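Local structure of CPXV018 protein (Cowpox virus, 4PDC) at residues I46-I50 with F51-Y55. The protein probably acts as a secreted MHC class I-like decoy that binds the NK-cell receptor NKG2D and blocks its recognition of host ligands. The protein carries 2 engineered substitutions. Sequence-based numbering, arbitrary orientation.
Sequences IGDEI and FLPFY
Asp-48 reaches forward with its carboxylate to the backbone amides of Phe-51 and Leu-52, where the loop after strand 38-40 enters helix 51-64 of the MHC class I-like platform, a helix-topped antiparallel sheet. A chi1 of 168° swings CG away from Asp-48 N and toward the start of the helix, and this brings OD2 to Leu-52 N at 2.8 Å, where the N-H meets it nearly head-on. OD2 also takes a weak, bent bond from Phe-51 N at 2.9 Å, while OD1 receives a weak one from Ile-50 N at 3.4 Å, closing an Asx turn. The short acidic side chain thus suits its place: it offers acceptors to amides of the loop and first helical turn, and its negative charge should be favourable beside the positive end of the helix dipole. A long, weak ion pair joins OD1 to Lys-144.

The planes of the carboxylate and the Phe-51 ring are 23° apart, and OD1 meets the ring at its edge, 3.4 Å from CD2. Ile-50 runs alongside Phe-51, its CG2 methyl placed over one ring face in a CH-pi contact, 4.1 Å from the centroid. An aromatic ring suits both neighbours, giving the oxygen a C-H edge and the methyl a face, while its edge-to-face partner His-137 ties it to helix 131-146. Ile-50 also packs on an apolar side chain of another protein's chain.

Leu-52 rests its CG on OD2, probably covering part of the bonded oxygen, and touches Pro-40. Pro-53 is well tolerated in a first turn, where its missing N-H costs little; its ring puts CG 3.3 Å from Glu-49 O.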
loop_
_atom_site.group_PDB
_atom_site.type_symbol
_atom_site.label_atom_id
_atom_site.label_comp_id
_atom_site.label_asym_id
_atom_site.label_seq_id
_atom_site.Cartn_x
_atom_site.Cartn_y
_atom_site.Cartn_z
ATOM N N ILE E 46 -14.679 21.012 2.069
ATOM C CA ILE E 46 -16.091 20.742 1.834
ATOM C C ILE E 46 -16.304 20.218 0.420
ATOM O O ILE E 46 -15.825 20.804 -0.549
ATOM C CB ILE E 46 -16.945 22.001 2.076
ATOM C CG1 ILE E 46 -16.993 22.289 3.581
ATOM C CG2 ILE E 46 -18.366 21.816 1.526
ATOM C CD1 ILE E 46 -17.675 23.584 3.962
ATOM N N GLY E 47 -17.015 19.098 0.316
ATOM C CA GLY E 47 -17.319 18.499 -0.970
ATOM C C GLY E 47 -16.233 17.571 -1.487
ATOM O O GLY E 47 -16.386 16.966 -2.549
ATOM N N ASP E 48 -15.135 17.454 -0.748
ATOM C CA ASP E 48 -14.051 16.566 -1.154
ATOM C C ASP E 48 -14.549 15.124 -1.254
ATOM O O ASP E 48 -15.217 14.632 -0.349
ATOM C CB ASP E 48 -12.886 16.655 -0.172
ATOM C CG ASP E 48 -11.865 15.555 -0.387
ATOM O OD1 ASP E 48 -11.159 15.588 -1.417
ATOM O OD2 ASP E 48 -11.768 14.657 0.474
ATOM N N GLU E 49 -14.228 14.461 -2.362
ATOM C CA GLU E 49 -14.698 13.099 -2.611
ATOM C C GLU E 49 -13.533 12.117 -2.745
ATOM O O GLU E 49 -13.727 10.967 -3.131
ATOM C CB GLU E 49 -15.575 13.062 -3.875
ATOM C CG GLU E 49 -14.902 13.630 -5.117
ATOM C CD GLU E 49 -15.806 13.637 -6.347
ATOM O OE1 GLU E 49 -15.484 14.365 -7.310
ATOM O OE2 GLU E 49 -16.825 12.918 -6.357
ATOM N N ILE E 50 -12.331 12.573 -2.406
ATOM C CA ILE E 50 -11.120 11.766 -2.555
ATOM C C ILE E 50 -10.506 11.386 -1.209
ATOM O O ILE E 50 -10.295 10.210 -0.919
ATOM C CB ILE E 50 -10.066 12.516 -3.385
ATOM C CG1 ILE E 50 -10.605 12.779 -4.796
ATOM C CG2 ILE E 50 -8.769 11.720 -3.461
ATOM C CD1 ILE E 50 -9.847 13.844 -5.543
ATOM N N PHE E 51 -10.211 12.386 -0.391
ATOM C CA PHE E 51 -9.484 12.148 0.848
ATOM C C PHE E 51 -10.397 11.742 2.003
ATOM O O PHE E 51 -10.063 10.833 2.762
ATOM C CB PHE E 51 -8.672 13.391 1.201
ATOM C CG PHE E 51 -7.649 13.733 0.159
ATOM C CD1 PHE E 51 -6.407 13.127 0.167
ATOM C CD2 PHE E 51 -7.949 14.623 -0.859
ATOM C CE1 PHE E 51 -5.470 13.420 -0.805
ATOM C CE2 PHE E 51 -7.014 14.923 -1.834
ATOM C CZ PHE E 51 -5.777 14.319 -1.809
ATOM N N LEU E 52 -11.550 12.393 2.128
ATOM C CA LEU E 52 -12.481 12.066 3.206
ATOM C C LEU E 52 -12.887 10.583 3.192
ATOM O O LEU E 52 -12.795 9.913 4.222
ATOM C CB LEU E 52 -13.732 12.950 3.133
ATOM C CG LEU E 52 -13.547 14.443 3.430
ATOM C CD1 LEU E 52 -14.879 15.171 3.292
ATOM C CD2 LEU E 52 -12.953 14.686 4.815
ATOM N N PRO E 53 -13.334 10.061 2.036
ATOM C CA PRO E 53 -13.754 8.651 2.047
ATOM C C PRO E 53 -12.589 7.696 2.274
ATOM O O PRO E 53 -12.771 6.654 2.898
ATOM C CB PRO E 53 -14.368 8.447 0.657
ATOM C CG PRO E 53 -13.798 9.527 -0.180
ATOM C CD PRO E 53 -13.567 10.694 0.727
ATOM N N PHE E 54 -11.410 8.062 1.780
ATOM C CA PHE E 54 -10.207 7.264 1.979
ATOM C C PHE E 54 -9.845 7.215 3.463
ATOM O O PHE E 54 -9.633 6.140 4.022
ATOM C CB PHE E 54 -9.047 7.838 1.156
ATOM C CG PHE E 54 -7.754 7.085 1.309
ATOM C CD1 PHE E 54 -7.524 5.923 0.593
ATOM C CD2 PHE E 54 -6.761 7.550 2.152
ATOM C CE1 PHE E 54 -6.331 5.234 0.723
ATOM C CE2 PHE E 54 -5.566 6.863 2.288
ATOM C CZ PHE E 54 -5.354 5.704 1.572
ATOM N N TYR E 55 -9.792 8.382 4.100
ATOM C CA TYR E 55 -9.439 8.461 5.511
ATOM C C TYR E 55 -10.491 7.792 6.390
ATOM O O TYR E 55 -10.155 7.199 7.416
ATOM C CB TYR E 55 -9.253 9.918 5.949
ATOM C CG TYR E 55 -8.041 10.614 5.349
ATOM C CD1 TYR E 55 -6.888 9.906 5.021
ATOM C CD2 TYR E 55 -8.054 11.985 5.116
ATOM C CE1 TYR E 55 -5.783 10.549 4.470
ATOM C CE2 TYR E 55 -6.959 12.634 4.571
ATOM C CZ TYR E 55 -5.830 11.912 4.247
ATOM O OH TYR E 55 -4.753 12.563 3.700
#